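Side-chain contacts in pyrrolysyl-tRNA synthetase (Desulfitobacterium hafniense, PDB 3DSQ), which probably attaches pyrrolysine to its cognate tRNA in an ATP-dependent reaction, as a homodimeric class II aminoacyl-tRNA synthetase: residues 177-182 with 188-193; 146-151 with 246-251; 87-92 with 195-200; 210-213 with 219-222. All coordinates share one frame; numbering follows the deposited sequence.

Interaction 1. Residues 177-182 with 188-193; sequences LTELGT and HQRLED
Glu179 sends its CG anti to the backbone N (chi1 -178°) and continues extended, which carries the carboxylate from strand 171-180 across to helix 187-201; Arg190 comes the other way with a bend at chi2 (-59°) that folds its outer half over to meet the acid. The two side chains cross at about a right angle, and their flat ends are strongly turned against each other. Glu179 OE1 lies over a face of the guanidinium, 2.7 Å from Arg190 NE, and this is the closest atom pair of the salt bridge. The hydrogen bond from Arg190 NE goes instead to Glu179 OE2, at 3.1 Å, and it is bent and weak. Thr182, just past the end of the strand, serves both partners. Its OG1 donates to the anti lone pair of Glu179 OE1, 2.8 Å away, while its CG2 packs 3.5 Å from Arg190 CG along the aliphatic part of the arginine. The strongest polar partner of Glu179 is Arg151 on the adjoining strand 150-159, which binds OE2 through its own NE. Arg190 NH1 has a second acid, Glu186, just before the helix begins. The outcome is a small charge network between the central sheet of the class II core and the helix lying on it. With a hydroxyl on one oxygen and two arginines gathered round the group, the buried carboxylate is held in a fixed rotation and probably stays ionised; its link to Arg190 rests more on charge than on a straight N-H bond.

Interaction 2. Residues 146-151 with 246-251; sequences WDKPIR and IFDPWV
Over one face of the Asp248 carboxylate lie the last two methylenes of Lys148: CD sits over OD2 and CE over the gap between the two oxygens, slightly beyond the line joining them. Lys148 NZ is also above the carboxylate plane but displaced beyond its rim, so the ammonium does not approach along the plane of the acid. This pair ties together two loops of the class II synthetase core, each leading into a strand of the large, mostly antiparallel sheet: one enters strand 150-159, the other strand 250-256. Those two strands are not neighbours, because strand 171-180 runs between them, and the contact reaches across it. Leu180, near its end, packs against Asp248. The lysine starts with CG beside its backbone N; the straight chi2 carries CD out over the acid, the turn at chi3 (-69°) brings CE over it as well, and chi4 (-63°) sets NZ beyond the rim. A cis peptide joins Lys148 to Pro149, where the loop turns into its strand. The interaction itself is slight. Lys148 is exposed, the two side chains cross at about a right angle, and the salt bridge is a long one with no hydrogen bond across the segments. The attraction is probably modest, and the touching itself is van der Waals contact of methylenes with the carboxylate. Further back in the same loop, Trp146 makes a cation-pi contact with Arg65 of the second subunit. The close approach belongs to carbon: Lys148 CD is 3.2 Å from Asp248 OD2, whereas Lys148 NZ is 3.9 Å from that same oxygen.

Interaction 3. Residues 87-92 with 195-200; sequences QGFVQV and ARWVLE
Trp197, on helix 187-201, meets two partners: Gln87 toward the solvent side and Phe89 toward the interior. Both come from the turn that follows helix 72-85, which ends in a Schellman motif with Gly88, at positive phi, as its C-prime residue; the turn then leads into the short strand 90-91, outermost in this chain's class II core sheet, where Gln91 bonds through its backbone to the second subunit. On the inner side Phe89 is buried among Leu84, Met194, Phe153 and the Arg151 side chain. It offers Trp197 an edge, with Trp197 CZ3 close to the phenyl plane and 3.7 Å from Phe89 CE1. The rings stand 73° apart with centroids separated by 5.8 Å, an oblique meeting in which only the outer atoms of the six-membered ring touch. The outer side is more open, with Gln87 and Trp197 both partly exposed, yet its atoms still fit closely. Gln87 bends at chi2 (-67°), which folds the amide down over the rim of one indole face, on the NE1 side, the two planes being 20° apart. The amide carbon Gln87 CD comes within 3.4 Å of Trp197 NE1, and its nitrogen reaches toward the benzo part. None of this is hydrogen bonding: Gln87 OE1 lies above the indole plane, just outside the rim beyond NE1, at a poor angle for the N-H, so stacking, not a directed bond, holds the amide. Arg151 NH1 separately holds the Gln87 carbonyl. Behind the amide, Gln87 CG makes a CH-pi contact 3.9 Å from the centroid of the Trp197 five-membered ring, almost on the ring normal.

Interaction 4. Residues 210-213 with 219-222; sequences VTES and DTVD
Val210 and Asp222 face each other as a hydrogen-bonded antiparallel pair, and both backbone polar groups of each are used. Val210 N donates to Asp222 O over 2.8 Å, and Asp222 N donates to Val210 O over 2.6 Å. Two residues on, Glu212 and Thr220 repeat the pattern: Glu212 N donates to Thr220 O at 2.8 Å, and Thr220 N donates to Glu212 O at 2.7 Å. The Glu212-Thr220 bonds are the straighter, 167° at the hydrogen for the one from Glu212 N; the Val210-Asp222 pair is more bent, and Val210 N comes from above the Asp222 carbonyl plane. Three of the carbonyls accept a CA-H contact, Val221 CA lying 3.3 Å from Val210 O, Thr211 CA 3.2 Å from Thr220 O and Asp219 CA 3.4 Å from Glu212 O.

Between the bonded pairs sit Thr211 and Val221, a non-hydrogen-bonded pair whose side chains run side by side in the same direction. Each turns CG2 anti to its carbonyl carbon, which brings Thr211 CG2 to 3.8 Å from Val221 CG2. Val221 uses its backbone on the other side, bonding to Gly233.

Strands 208-213 and 219-225 form a beta hairpin at one margin of the class II core sheet. Strand 208-213 is outermost within the chain, strand 228-236 continues the sheet beyond 219-225, and helix 187-201 lies against Val221 through Leu191 and against Asp219 through His188, while Thr211 stays exposed.

In the fold
The four contacts share one mixed sheet but sample different depths of it. Interaction 1 is the buried one, and its charges are enclosed in a network; interaction 2, a surface ion pair, is long and weak by comparison. Arg151, in segment 146-151, connects these two and also reaches interaction 3. Interactions 1 and 3 both fasten helix 187-201, one through a salt bridge, the other through an oblique aromatic pair and an amide stacked on the indole at a partly buried spot. Interaction 4, at the opposite margin of the sheet from strand 90-91, relies on backbone hydrogen bonds and meets interaction 1 where Leu191 touches Val221.

Interaction 1. Residues 177-182 with 188-193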
# COMPACT_ATOMS: atom_id res chain seq x y z
N LEU B 177 7.68 -13.53 -0.70
CA LEU B 177 8.43 -13.99 0.46
C LEU B 177 9.67 -14.73 0.00
O LEU B 177 9.67 -15.39 -1.03
CB LEU B 177 7.57 -14.85 1.38
CG LEU B 177 6.71 -16.04 0.93
CD1 LEU B 177 7.43 -16.89 -0.08
CD2 LEU B 177 6.38 -16.85 2.19
N THR B 178 10.72 -14.60 0.79
CA THR B 178 11.99 -15.20 0.41
C THR B 178 12.80 -15.67 1.59
O THR B 178 12.57 -15.26 2.72
CB THR B 178 12.87 -14.18 -0.31
OG1 THR B 178 13.28 -13.18 0.64
CG2 THR B 178 12.10 -13.49 -1.44
N GLU B 179 13.77 -16.52 1.29
CA GLU B 179 14.69 -17.02 2.29
C GLU B 179 16.04 -17.05 1.59
O GLU B 179 16.18 -17.63 0.52
CB GLU B 179 14.33 -18.43 2.77
CG GLU B 179 15.28 -18.94 3.86
CD GLU B 179 14.89 -20.30 4.42
OE1 GLU B 179 15.05 -21.30 3.70
OE2 GLU B 179 14.42 -20.36 5.58
N LEU B 180 17.01 -16.37 2.19
CA LEU B 180 18.36 -16.31 1.66
C LEU B 180 19.23 -17.22 2.53
O LEU B 180 19.29 -17.03 3.74
CB LEU B 180 18.90 -14.89 1.74
CG LEU B 180 20.38 -14.68 1.41
CD1 LEU B 180 20.62 -14.83 -0.09
CD2 LEU B 180 20.79 -13.29 1.87
N GLY B 181 19.88 -18.19 1.91
CA GLY B 181 20.73 -19.10 2.65
C GLY B 181 20.10 -20.47 2.79
O GLY B 181 20.50 -21.27 3.64
N THR B 182 19.11 -20.75 1.95
CA THR B 182 18.43 -22.04 1.98
C THR B 182 19.40 -23.14 1.53
O THR B 182 20.13 -22.96 0.56
CB THR B 182 17.22 -22.05 1.01
OG1 THR B 182 16.38 -20.92 1.29
CG2 THR B 182 16.42 -23.33 1.17
N HIS B 188 13.49 -26.91 -2.96
CA HIS B 188 12.18 -27.33 -3.42
C HIS B 188 11.16 -27.50 -2.29
O HIS B 188 9.98 -27.22 -2.46
CB HIS B 188 12.31 -28.64 -4.22
CG HIS B 188 13.02 -28.47 -5.53
ND1 HIS B 188 12.42 -27.91 -6.64
CD2 HIS B 188 14.28 -28.77 -5.90
CE1 HIS B 188 13.29 -27.87 -7.63
NE2 HIS B 188 14.43 -28.38 -7.21
N GLN B 189 11.62 -27.95 -1.12
CA GLN B 189 10.73 -28.13 0.03
C GLN B 189 10.38 -26.80 0.69
O GLN B 189 9.29 -26.64 1.24
CB GLN B 189 11.36 -29.08 1.05
CG GLN B 189 10.62 -29.15 2.40
CD GLN B 189 9.18 -29.67 2.28
OE1 GLN B 189 8.94 -30.85 2.04
NE2 GLN B 189 8.22 -28.77 2.45
N ARG B 190 11.30 -25.83 0.64
CA ARG B 190 11.02 -24.52 1.22
C ARG B 190 9.91 -23.85 0.42
O ARG B 190 8.95 -23.33 0.98
CB ARG B 190 12.25 -23.63 1.19
CG ARG B 190 13.15 -23.76 2.40
CD ARG B 190 12.43 -23.42 3.69
NE ARG B 190 13.40 -23.19 4.76
CZ ARG B 190 14.34 -24.06 5.12
NH1 ARG B 190 14.42 -25.23 4.51
NH2 ARG B 190 15.20 -23.75 6.08
N LEU B 191 10.06 -23.86 -0.90
CA LEU B 191 9.05 -23.28 -1.77
C LEU B 191 7.70 -23.89 -1.42
O LEU B 191 6.69 -23.18 -1.36
CB LEU B 191 9.41 -23.52 -3.24
CG LEU B 191 10.55 -22.62 -3.74
CD1 LEU B 191 10.82 -22.88 -5.21
CD2 LEU B 191 10.17 -21.15 -3.53
N GLU B 192 7.67 -25.20 -1.18
CA GLU B 192 6.43 -25.88 -0.81
C GLU B 192 5.92 -25.32 0.50
O GLU B 192 4.75 -24.95 0.61
CB GLU B 192 6.65 -27.39 -0.64
CG GLU B 192 6.59 -28.21 -1.91
CD GLU B 192 6.41 -29.70 -1.61
OE1 GLU B 192 7.25 -30.28 -0.89
OE2 GLU B 192 5.41 -30.28 -2.09
N ASP B 193 6.80 -25.26 1.50
CA ASP B 193 6.43 -24.73 2.81
C ASP B 193 5.80 -23.35 2.68
O ASP B 193 4.71 -23.09 3.20
CB ASP B 193 7.65 -24.62 3.72
CG ASP B 193 8.30 -25.97 4.01
OD1 ASP B 193 7.57 -26.98 4.14
OD2 ASP B 193 9.55 -26.00 4.12

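Interaction 2. Residues 146-151 with 246-251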
# COMPACT_ATOMS: atom_id res chain seq x y z
N TRP B 146 23.15 -10.04 9.53
CA TRP B 146 22.44 -11.19 10.06
C TRP B 146 22.98 -12.53 9.58
O TRP B 146 23.59 -12.62 8.51
CB TRP B 146 20.95 -11.11 9.69
CG TRP B 146 20.21 -9.96 10.31
CD1 TRP B 146 20.66 -9.12 11.29
CD2 TRP B 146 18.87 -9.55 10.02
NE1 TRP B 146 19.68 -8.22 11.62
CE2 TRP B 146 18.57 -8.46 10.86
CE3 TRP B 146 17.89 -10.01 9.13
CZ2 TRP B 146 17.33 -7.82 10.83
CZ3 TRP B 146 16.65 -9.38 9.10
CH2 TRP B 146 16.39 -8.29 9.95
N ASP B 147 22.74 -13.56 10.38
CA ASP B 147 23.16 -14.92 10.06
C ASP B 147 22.13 -15.58 9.17
O ASP B 147 20.93 -15.41 9.38
CB ASP B 147 23.31 -15.76 11.33
CG ASP B 147 24.56 -15.43 12.10
OD1 ASP B 147 25.62 -15.24 11.46
OD2 ASP B 147 24.49 -15.37 13.35
N LYS B 148 22.60 -16.33 8.19
CA LYS B 148 21.70 -17.04 7.29
C LYS B 148 21.15 -18.26 8.02
O LYS B 148 21.77 -18.76 8.96
CB LYS B 148 22.46 -17.46 6.03
CG LYS B 148 22.88 -16.25 5.17
CD LYS B 148 23.59 -16.66 3.89
CE LYS B 148 24.96 -17.26 4.17
NZ LYS B 148 25.89 -16.28 4.82
N PRO B 149 19.95 -18.73 7.63
CA PRO B 149 19.10 -18.20 6.56
C PRO B 149 18.36 -16.91 6.95
O PRO B 149 17.88 -16.78 8.08
CB PRO B 149 18.15 -19.35 6.27
CG PRO B 149 17.93 -19.93 7.65
CD PRO B 149 19.33 -19.93 8.24
N ILE B 150 18.26 -15.98 6.01
CA ILE B 150 17.57 -14.72 6.23
C ILE B 150 16.19 -14.76 5.57
O ILE B 150 16.09 -14.89 4.35
CB ILE B 150 18.39 -13.54 5.66
CG1 ILE B 150 19.64 -13.30 6.53
CG2 ILE B 150 17.53 -12.28 5.59
CD1 ILE B 150 20.62 -12.30 5.94
N ARG B 151 15.14 -14.64 6.38
CA ARG B 151 13.77 -14.68 5.87
C ARG B 151 13.17 -13.28 5.79
O ARG B 151 13.00 -12.61 6.81
CB ARG B 151 12.91 -15.58 6.77
CG ARG B 151 13.30 -17.03 6.66
CD ARG B 151 12.33 -17.96 7.37
NE ARG B 151 12.49 -19.32 6.87
CZ ARG B 151 11.84 -20.38 7.33
NH1 ARG B 151 10.96 -20.26 8.31
NH2 ARG B 151 12.06 -21.57 6.78
N ILE B 246 25.00 -11.55 -5.17
CA ILE B 246 24.45 -12.59 -4.31
C ILE B 246 25.14 -13.91 -4.64
O ILE B 246 25.36 -14.22 -5.81
CB ILE B 246 22.92 -12.75 -4.54
CG1 ILE B 246 22.20 -11.43 -4.27
CG2 ILE B 246 22.38 -13.85 -3.64
CD1 ILE B 246 22.33 -10.91 -2.84
N PHE B 247 25.51 -14.68 -3.62
CA PHE B 247 26.15 -15.96 -3.86
C PHE B 247 25.77 -17.06 -2.89
O PHE B 247 26.52 -18.01 -2.67
CB PHE B 247 27.67 -15.80 -3.92
CG PHE B 247 28.18 -15.42 -5.28
CD1 PHE B 247 27.74 -16.10 -6.42
CD2 PHE B 247 29.11 -14.39 -5.44
CE1 PHE B 247 28.21 -15.77 -7.69
CE2 PHE B 247 29.59 -14.05 -6.72
CZ PHE B 247 29.14 -14.74 -7.85
N ASP B 248 24.58 -16.93 -2.31
CA ASP B 248 24.06 -17.94 -1.40
C ASP B 248 22.80 -18.49 -2.06
O ASP B 248 22.15 -17.80 -2.85
CB ASP B 248 23.69 -17.32 -0.05
CG ASP B 248 24.90 -16.81 0.71
OD1 ASP B 248 25.87 -17.57 0.87
OD2 ASP B 248 24.87 -15.64 1.15
N PRO B 249 22.47 -19.76 -1.78
CA PRO B 249 21.27 -20.34 -2.37
C PRO B 249 20.08 -19.59 -1.78
O PRO B 249 20.20 -19.01 -0.70
CB PRO B 249 21.31 -21.79 -1.89
CG PRO B 249 22.77 -22.05 -1.75
CD PRO B 249 23.27 -20.79 -1.09
N TRP B 250 18.95 -19.59 -2.47
CA TRP B 250 17.77 -18.90 -1.96
C TRP B 250 16.50 -19.35 -2.66
O TRP B 250 16.55 -20.00 -3.69
CB TRP B 250 17.90 -17.37 -2.13
CG TRP B 250 18.09 -16.93 -3.57
CD1 TRP B 250 19.27 -16.62 -4.18
CD2 TRP B 250 17.07 -16.76 -4.56
NE1 TRP B 250 19.05 -16.27 -5.49
CE2 TRP B 250 17.71 -16.34 -5.75
CE3 TRP B 250 15.67 -16.92 -4.56
CZ2 TRP B 250 17.00 -16.08 -6.94
CZ3 TRP B 250 14.97 -16.66 -5.74
CH2 TRP B 250 15.64 -16.24 -6.91
N VAL B 251 15.37 -18.99 -2.07
CA VAL B 251 14.08 -19.31 -2.66
C VAL B 251 13.19 -18.11 -2.47
O VAL B 251 13.32 -17.37 -1.49
CB VAL B 251 13.41 -20.54 -2.00
CG1 VAL B 251 14.23 -21.80 -2.29
CG2 VAL B 251 13.25 -20.32 -0.50

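Interaction 3. Residues 87-92 with 195-200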
# COMPACT_ATOMS: atom_id res chain seq x y z
N GLN B 87 6.25 -17.37 11.34
CA GLN B 87 7.22 -18.31 10.77
C GLN B 87 8.59 -17.64 10.72
O GLN B 87 9.48 -18.08 9.99
CB GLN B 87 6.78 -18.74 9.38
CG GLN B 87 5.40 -19.36 9.35
CD GLN B 87 5.34 -20.70 10.08
OE1 GLN B 87 4.26 -21.18 10.43
NE2 GLN B 87 6.49 -21.30 10.30
N GLY B 88 8.74 -16.58 11.50
CA GLY B 88 10.02 -15.89 11.56
C GLY B 88 10.38 -14.95 10.42
O GLY B 88 11.48 -14.39 10.43
N PHE B 89 9.49 -14.77 9.45
CA PHE B 89 9.77 -13.88 8.33
C PHE B 89 9.70 -12.42 8.74
O PHE B 89 8.75 -11.99 9.40
CB PHE B 89 8.79 -14.11 7.17
CG PHE B 89 9.05 -15.37 6.40
CD1 PHE B 89 8.57 -16.59 6.86
CD2 PHE B 89 9.77 -15.33 5.22
CE1 PHE B 89 8.80 -17.75 6.15
CE2 PHE B 89 10.02 -16.49 4.49
CZ PHE B 89 9.53 -17.71 4.95
N VAL B 90 10.70 -11.65 8.34
CA VAL B 90 10.76 -10.23 8.65
C VAL B 90 10.13 -9.44 7.51
O VAL B 90 10.60 -9.51 6.38
CB VAL B 90 12.20 -9.75 8.83
CG1 VAL B 90 12.23 -8.22 8.93
CG2 VAL B 90 12.81 -10.40 10.08
N GLN B 91 9.09 -8.68 7.82
CA GLN B 91 8.41 -7.89 6.80
C GLN B 91 9.12 -6.56 6.56
O GLN B 91 9.55 -5.91 7.51
CB GLN B 91 6.96 -7.63 7.22
CG GLN B 91 6.11 -7.01 6.13
CD GLN B 91 4.66 -6.90 6.52
OE1 GLN B 91 4.28 -7.11 7.69
NE2 GLN B 91 3.81 -6.55 5.54
N VAL B 92 9.27 -6.18 5.29
CA VAL B 92 9.91 -4.90 4.95
C VAL B 92 9.01 -4.09 4.03
O VAL B 92 8.12 -4.62 3.38
CB VAL B 92 11.27 -5.10 4.24
CG1 VAL B 92 12.20 -5.90 5.12
CG2 VAL B 92 11.06 -5.80 2.88
N ALA B 195 4.49 -21.84 0.05
CA ALA B 195 3.21 -21.91 -0.64
C ALA B 195 2.10 -22.32 0.33
O ALA B 195 1.05 -21.67 0.42
CB ALA B 195 3.30 -22.90 -1.78
N ARG B 196 2.35 -23.40 1.07
CA ARG B 196 1.38 -23.90 2.04
C ARG B 196 1.05 -22.89 3.12
O ARG B 196 -0.12 -22.67 3.41
CB ARG B 196 1.90 -25.20 2.66
CG ARG B 196 1.97 -26.35 1.66
CD ARG B 196 2.70 -27.55 2.23
NE ARG B 196 2.71 -28.68 1.30
CZ ARG B 196 3.53 -29.72 1.39
NH1 ARG B 196 4.42 -29.78 2.36
NH2 ARG B 196 3.46 -30.70 0.49
N TRP B 197 2.07 -22.26 3.70
CA TRP B 197 1.84 -21.26 4.74
C TRP B 197 0.92 -20.16 4.22
O TRP B 197 -0.04 -19.76 4.88
CB TRP B 197 3.14 -20.60 5.20
CG TRP B 197 4.05 -21.47 6.02
CD1 TRP B 197 3.68 -22.32 7.02
CD2 TRP B 197 5.48 -21.52 5.95
NE1 TRP B 197 4.79 -22.90 7.58
CE2 TRP B 197 5.91 -22.44 6.94
CE3 TRP B 197 6.44 -20.89 5.14
CZ2 TRP B 197 7.26 -22.73 7.14
CZ3 TRP B 197 7.78 -21.19 5.34
CH2 TRP B 197 8.18 -22.10 6.34
N VAL B 198 1.24 -19.67 3.03
CA VAL B 198 0.48 -18.60 2.40
C VAL B 198 -0.93 -19.01 1.99
O VAL B 198 -1.91 -18.37 2.37
CB VAL B 198 1.23 -18.07 1.15
CG1 VAL B 198 0.37 -17.06 0.42
CG2 VAL B 198 2.54 -17.42 1.58
N LEU B 199 -1.03 -20.09 1.22
CA LEU B 199 -2.33 -20.55 0.76
C LEU B 199 -3.23 -20.94 1.92
O LEU B 199 -4.45 -20.80 1.83
CB LEU B 199 -2.14 -21.72 -0.21
CG LEU B 199 -1.40 -21.29 -1.48
CD1 LEU B 199 -1.08 -22.50 -2.33
CD2 LEU B 199 -2.25 -20.29 -2.26
N GLU B 200 -2.65 -21.42 3.02
CA GLU B 200 -3.45 -21.79 4.17
C GLU B 200 -3.99 -20.53 4.83
O GLU B 200 -5.17 -20.45 5.20
CB GLU B 200 -2.63 -22.59 5.18
CG GLU B 200 -3.43 -22.98 6.42
CD GLU B 200 -4.67 -23.81 6.08
OE1 GLU B 200 -5.56 -23.93 6.95
OE2 GLU B 200 -4.76 -24.35 4.95

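Interaction 4. Residues 210-213 with 219-222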
# COMPACT_ATOMS: atom_id res chain seq x y z
N VAL B 210 3.49 -26.90 -9.59
CA VAL B 210 4.03 -27.24 -10.90
C VAL B 210 5.49 -26.81 -11.02
O VAL B 210 5.79 -25.62 -11.02
CB VAL B 210 3.22 -26.56 -12.02
CG1 VAL B 210 3.83 -26.89 -13.38
CG2 VAL B 210 1.78 -27.03 -11.96
N THR B 211 6.38 -27.79 -11.13
CA THR B 211 7.81 -27.50 -11.25
C THR B 211 8.31 -27.64 -12.68
O THR B 211 7.98 -28.60 -13.38
CB THR B 211 8.64 -28.44 -10.36
OG1 THR B 211 8.58 -29.77 -10.88
CG2 THR B 211 8.10 -28.43 -8.94
N GLU B 212 9.09 -26.65 -13.11
CA GLU B 212 9.67 -26.62 -14.45
C GLU B 212 11.12 -26.19 -14.28
O GLU B 212 11.49 -25.66 -13.24
CB GLU B 212 8.92 -25.61 -15.33
CG GLU B 212 7.41 -25.79 -15.36
CD GLU B 212 6.96 -26.97 -16.20
OE1 GLU B 212 7.43 -28.10 -15.93
OE2 GLU B 212 6.14 -26.78 -17.12
N SER B 213 11.94 -26.42 -15.30
CA SER B 213 13.34 -26.03 -15.22
C SER B 213 14.02 -26.20 -16.57
O SER B 213 14.16 -27.32 -17.05
CB SER B 213 14.07 -26.86 -14.17
OG SER B 213 13.98 -28.25 -14.46
N ASP B 219 15.20 -23.54 -12.17
CA ASP B 219 14.15 -24.33 -11.55
C ASP B 219 13.06 -23.42 -10.99
O ASP B 219 13.30 -22.64 -10.07
CB ASP B 219 14.71 -25.19 -10.41
CG ASP B 219 15.77 -26.17 -10.87
OD1 ASP B 219 15.47 -27.05 -11.70
OD2 ASP B 219 16.92 -26.07 -10.40
N THR B 220 11.86 -23.52 -11.56
CA THR B 220 10.73 -22.71 -11.12
C THR B 220 9.60 -23.59 -10.60
O THR B 220 9.38 -24.69 -11.10
CB THR B 220 10.18 -21.84 -12.27
OG1 THR B 220 9.67 -22.68 -13.31
CG2 THR B 220 11.28 -20.94 -12.84
N VAL B 221 8.88 -23.08 -9.60
CA VAL B 221 7.75 -23.80 -9.02
C VAL B 221 6.51 -22.91 -9.10
O VAL B 221 6.36 -21.96 -8.34
CB VAL B 221 8.01 -24.17 -7.54
CG1 VAL B 221 6.76 -24.77 -6.92
CG2 VAL B 221 9.16 -25.15 -7.45
N ASP B 222 5.61 -23.23 -10.03
CA ASP B 222 4.38 -22.47 -10.22
C ASP B 222 3.20 -23.09 -9.48
O ASP B 222 2.76 -24.19 -9.83
CB ASP B 222 4.06 -22.36 -11.71
CG ASP B 222 5.10 -21.56 -12.47
OD1 ASP B 222 5.05 -21.53 -13.71
OD2 ASP B 222 5.97 -20.94 -11.81